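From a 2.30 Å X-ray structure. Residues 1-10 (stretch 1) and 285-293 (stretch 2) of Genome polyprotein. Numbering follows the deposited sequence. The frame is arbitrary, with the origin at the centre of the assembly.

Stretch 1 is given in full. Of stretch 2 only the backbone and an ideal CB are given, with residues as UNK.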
# COMPACT_ATOMS: atom_id res chain seq x y z
N SER A 1 0.98 1.02 -18.46
CA SER A 1 1.16 -0.40 -18.75
C SER A 1 0.68 -0.75 -20.15
O SER A 1 0.24 0.11 -20.91
CB SER A 1 0.42 -1.26 -17.72
OG SER A 1 -0.98 -1.05 -17.82
N GLU A 2 0.77 -2.03 -20.49
CA GLU A 2 0.38 -2.54 -21.79
C GLU A 2 -0.43 -3.81 -21.56
O GLU A 2 0.05 -4.73 -20.88
CB GLU A 2 1.60 -2.82 -22.66
CG GLU A 2 1.31 -3.19 -24.10
CD GLU A 2 2.58 -3.57 -24.86
OE1 GLU A 2 3.68 -3.12 -24.44
OE2 GLU A 2 2.48 -4.30 -25.87
N ILE A 3 -1.64 -3.86 -22.09
CA ILE A 3 -2.57 -4.94 -21.81
C ILE A 3 -2.60 -5.90 -23.00
O ILE A 3 -2.80 -5.48 -24.15
CB ILE A 3 -3.97 -4.40 -21.50
CG1 ILE A 3 -5.02 -5.50 -21.61
CG2 ILE A 3 -4.31 -3.22 -22.40
CD1 ILE A 3 -6.35 -5.09 -21.05
N LEU A 4 -2.39 -7.19 -22.72
CA LEU A 4 -2.27 -8.22 -23.74
C LEU A 4 -3.33 -9.29 -23.54
O LEU A 4 -3.95 -9.40 -22.48
CB LEU A 4 -0.87 -8.87 -23.70
CG LEU A 4 0.33 -7.94 -23.57
CD1 LEU A 4 1.60 -8.75 -23.33
CD2 LEU A 4 0.47 -7.07 -24.81
N ALA A 5 -3.52 -10.09 -24.59
CA ALA A 5 -4.46 -11.20 -24.52
C ALA A 5 -3.93 -12.30 -23.61
O ALA A 5 -2.72 -12.45 -23.42
CB ALA A 5 -4.73 -11.76 -25.92
N CYS A 6 -4.85 -13.09 -23.06
CA CYS A 6 -4.48 -14.13 -22.11
C CYS A 6 -5.47 -15.28 -22.19
O CYS A 6 -6.68 -15.06 -22.33
CB CYS A 6 -4.43 -13.58 -20.68
SG CYS A 6 -4.09 -14.81 -19.42
N GLU A 7 -4.95 -16.50 -22.10
CA GLU A 7 -5.81 -17.67 -22.12
C GLU A 7 -6.58 -17.77 -20.80
O GLU A 7 -6.01 -17.55 -19.73
CB GLU A 7 -4.98 -18.94 -22.33
CG GLU A 7 -5.70 -20.04 -23.09
CD GLU A 7 -5.72 -19.78 -24.59
OE1 GLU A 7 -4.79 -20.23 -25.29
OE2 GLU A 7 -6.67 -19.12 -25.06
N PRO A 8 -7.87 -18.09 -20.85
CA PRO A 8 -8.64 -18.24 -19.60
C PRO A 8 -8.14 -19.42 -18.79
O PRO A 8 -7.61 -20.40 -19.32
CB PRO A 8 -10.07 -18.46 -20.09
CG PRO A 8 -9.93 -18.95 -21.49
CD PRO A 8 -8.72 -18.27 -22.04
N GLY A 9 -8.32 -19.32 -17.47
CA GLY A 9 -7.78 -20.33 -16.57
C GLY A 9 -8.82 -21.24 -15.96
O GLY A 9 -8.49 -22.11 -15.15
N GLY A 10 -10.09 -21.05 -16.33
CA GLY A 10 -11.16 -21.86 -15.80
C GLY A 10 -12.45 -21.08 -15.70
O GLY A 10 -12.68 -20.11 -16.43
N UNK A 285 -13.27 -11.34 -17.99
CA UNK A 285 -12.25 -10.67 -18.79
C UNK A 285 -10.88 -11.18 -18.35
O UNK A 285 -10.42 -10.90 -17.24
CB UNK A 285 -12.34 -9.15 -18.65
N UNK A 286 -10.24 -11.95 -19.23
CA UNK A 286 -8.91 -12.50 -18.98
C UNK A 286 -7.89 -11.72 -19.79
O UNK A 286 -8.05 -11.55 -21.00
CB UNK A 286 -8.85 -13.99 -19.33
N UNK A 287 -6.84 -11.24 -19.12
CA UNK A 287 -5.85 -10.40 -19.79
C UNK A 287 -4.53 -10.47 -19.03
O UNK A 287 -4.47 -10.92 -17.88
CB UNK A 287 -6.34 -8.95 -19.89
N UNK A 288 -3.48 -10.02 -19.71
CA UNK A 288 -2.14 -9.94 -19.15
C UNK A 288 -1.73 -8.47 -19.15
O UNK A 288 -1.94 -7.77 -20.14
CB UNK A 288 -1.15 -10.80 -19.94
N UNK A 289 -1.17 -8.01 -18.04
CA UNK A 289 -0.66 -6.65 -17.92
C UNK A 289 0.86 -6.69 -18.06
O UNK A 289 1.54 -7.36 -17.27
CB UNK A 289 -1.07 -6.02 -16.59
N UNK A 290 1.38 -5.98 -19.05
CA UNK A 290 2.82 -5.80 -19.23
C UNK A 290 3.17 -4.44 -18.64
O UNK A 290 2.76 -3.40 -19.16
CB UNK A 290 3.23 -5.90 -20.70
N UNK A 291 3.93 -4.45 -17.54
CA UNK A 291 4.18 -3.25 -16.77
C UNK A 291 3.19 -3.11 -15.62
O UNK A 291 2.18 -3.80 -15.53
CB UNK A 291 4.12 -2.02 -17.68
N UNK A 292 3.51 -2.18 -14.71
CA UNK A 292 2.71 -1.99 -13.51
C UNK A 292 2.83 -3.18 -12.56
O UNK A 292 3.59 -4.11 -12.77
CB UNK A 292 1.24 -1.76 -13.89
N UNK A 293 2.03 -3.13 -11.49
CA UNK A 293 1.98 -4.20 -10.48
C UNK A 293 0.56 -4.19 -9.93
O UNK A 293 0.02 -3.10 -9.69
CB UNK A 293 3.02 -4.00 -9.37

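Two short strands run antiparallel here, and the backbone settles much of the contact before any side chain is chosen. E2 and L4 each exchange a pair of backbone hydrogen bonds with the second strand, E2 with 290 and L4 with 288; the shortest runs from the N of 290 to E2 O at 2.6 Å.

Position 285 finds nothing of stretch 1 near its CB, so no preference is set. It is Q285.

At 286 the CB points toward stretch 1, 4.3 Å from P8 CA, where the chain of P8, G9 and G10 offers a long surface rather than a deep pocket. A broad, flat side chain would suit, aromatic above all, though a long aliphatic one could also lie there. The residue is W286. P8 CB sits 3.6 Å from the centroid of its five-membered ring, almost on the ring normal, a CH-pi contact; G9 N lies over the same face, 3.2 Å from W286 CZ3. Its backbone contributes as well: a water accepts from C6 N and donates to W286 O.

The CB of 287 is 3.5 Å from L4 O, yet its direction is away overall, with I3 CD1 4.0 Å off. Many residues would fit, and an apolar or aromatic one could use the isoleucine. Y287 does so, its CD2 4.0 Å from I3 CD1.

Position 288 shares a face with L4, and C6 CB is 4.4 Å from its CB. A branched aliphatic residue suits both: valine, isoleucine or leucine. I288 reaches C6 CB with CG1 at 3.7 Å and L4 CD1 with CG2 at 4.1 Å.

Position 289 lies on the face of I3, its CB 5.1 Å from S1 CB. A long, flexible apolar chain could bridge that gap. M289 does: its CE packs 3.7 Å from I3 CB, and its SD comes within 3.5 Å of S1 OG.

Position 290 shares its face with E2 and L4, so a lysine or arginine could pair with the carboxylate while its methylenes cover leucine. K290 is extended through chi3; its CB lies 4.2 Å from L4 CD1, and its NZ makes a long salt bridge with E2 OE1 at 3.7 Å.

At 291, phi/psi of 94/167 would jam a CB against the preceding carbonyl, and it would also approach S1 CA to 3.5 Å: G291. Positive phi likewise favours glycine at 292, and G292 follows. Position 293 is out of reach; it is N293.

Stretch 2 285-293: QWYIMKGGN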
# COMPACT_ATOMS: atom_id res chain seq x y z
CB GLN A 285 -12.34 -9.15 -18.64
CG GLN A 285 -13.68 -8.57 -19.04
CD GLN A 285 -14.04 -8.85 -20.48
OE1 GLN A 285 -13.38 -8.36 -21.40
NE2 GLN A 285 -15.09 -9.63 -20.69
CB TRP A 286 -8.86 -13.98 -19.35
CG TRP A 286 -9.96 -14.78 -18.72
CD1 TRP A 286 -11.26 -14.88 -19.15
CD2 TRP A 286 -9.87 -15.60 -17.55
NE1 TRP A 286 -11.97 -15.71 -18.32
CE2 TRP A 286 -11.14 -16.17 -17.33
CE3 TRP A 286 -8.83 -15.92 -16.67
CZ2 TRP A 286 -11.40 -17.02 -16.26
CZ3 TRP A 286 -9.09 -16.77 -15.61
CH2 TRP A 286 -10.37 -17.31 -15.41
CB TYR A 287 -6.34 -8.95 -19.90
CG TYR A 287 -6.65 -8.30 -18.56
CD1 TYR A 287 -7.88 -8.49 -17.94
CD2 TYR A 287 -5.71 -7.51 -17.93
CE1 TYR A 287 -8.16 -7.91 -16.72
CE2 TYR A 287 -5.98 -6.92 -16.70
CZ TYR A 287 -7.21 -7.12 -16.11
OH TYR A 287 -7.48 -6.54 -14.89
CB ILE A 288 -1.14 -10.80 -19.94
CG1 ILE A 288 -1.21 -12.26 -19.48
CG2 ILE A 288 0.28 -10.26 -19.79
CD1 ILE A 288 -0.51 -13.23 -20.42
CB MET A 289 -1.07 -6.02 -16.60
CG MET A 289 -2.49 -5.46 -16.59
SD MET A 289 -2.69 -4.08 -17.74
CE MET A 289 -4.48 -3.98 -17.87
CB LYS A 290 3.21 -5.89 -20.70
CG LYS A 290 4.70 -5.74 -20.97
CD LYS A 290 5.01 -5.97 -22.44
CE LYS A 290 6.47 -5.67 -22.76
NZ LYS A 290 6.78 -4.22 -22.67
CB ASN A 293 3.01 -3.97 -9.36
CG ASN A 293 3.14 -5.15 -8.36
OD1 ASN A 293 2.40 -6.12 -8.41
ND2 ASN A 293 4.11 -5.05 -7.46
O HOH W 1 -7.37 -12.33 -23.55
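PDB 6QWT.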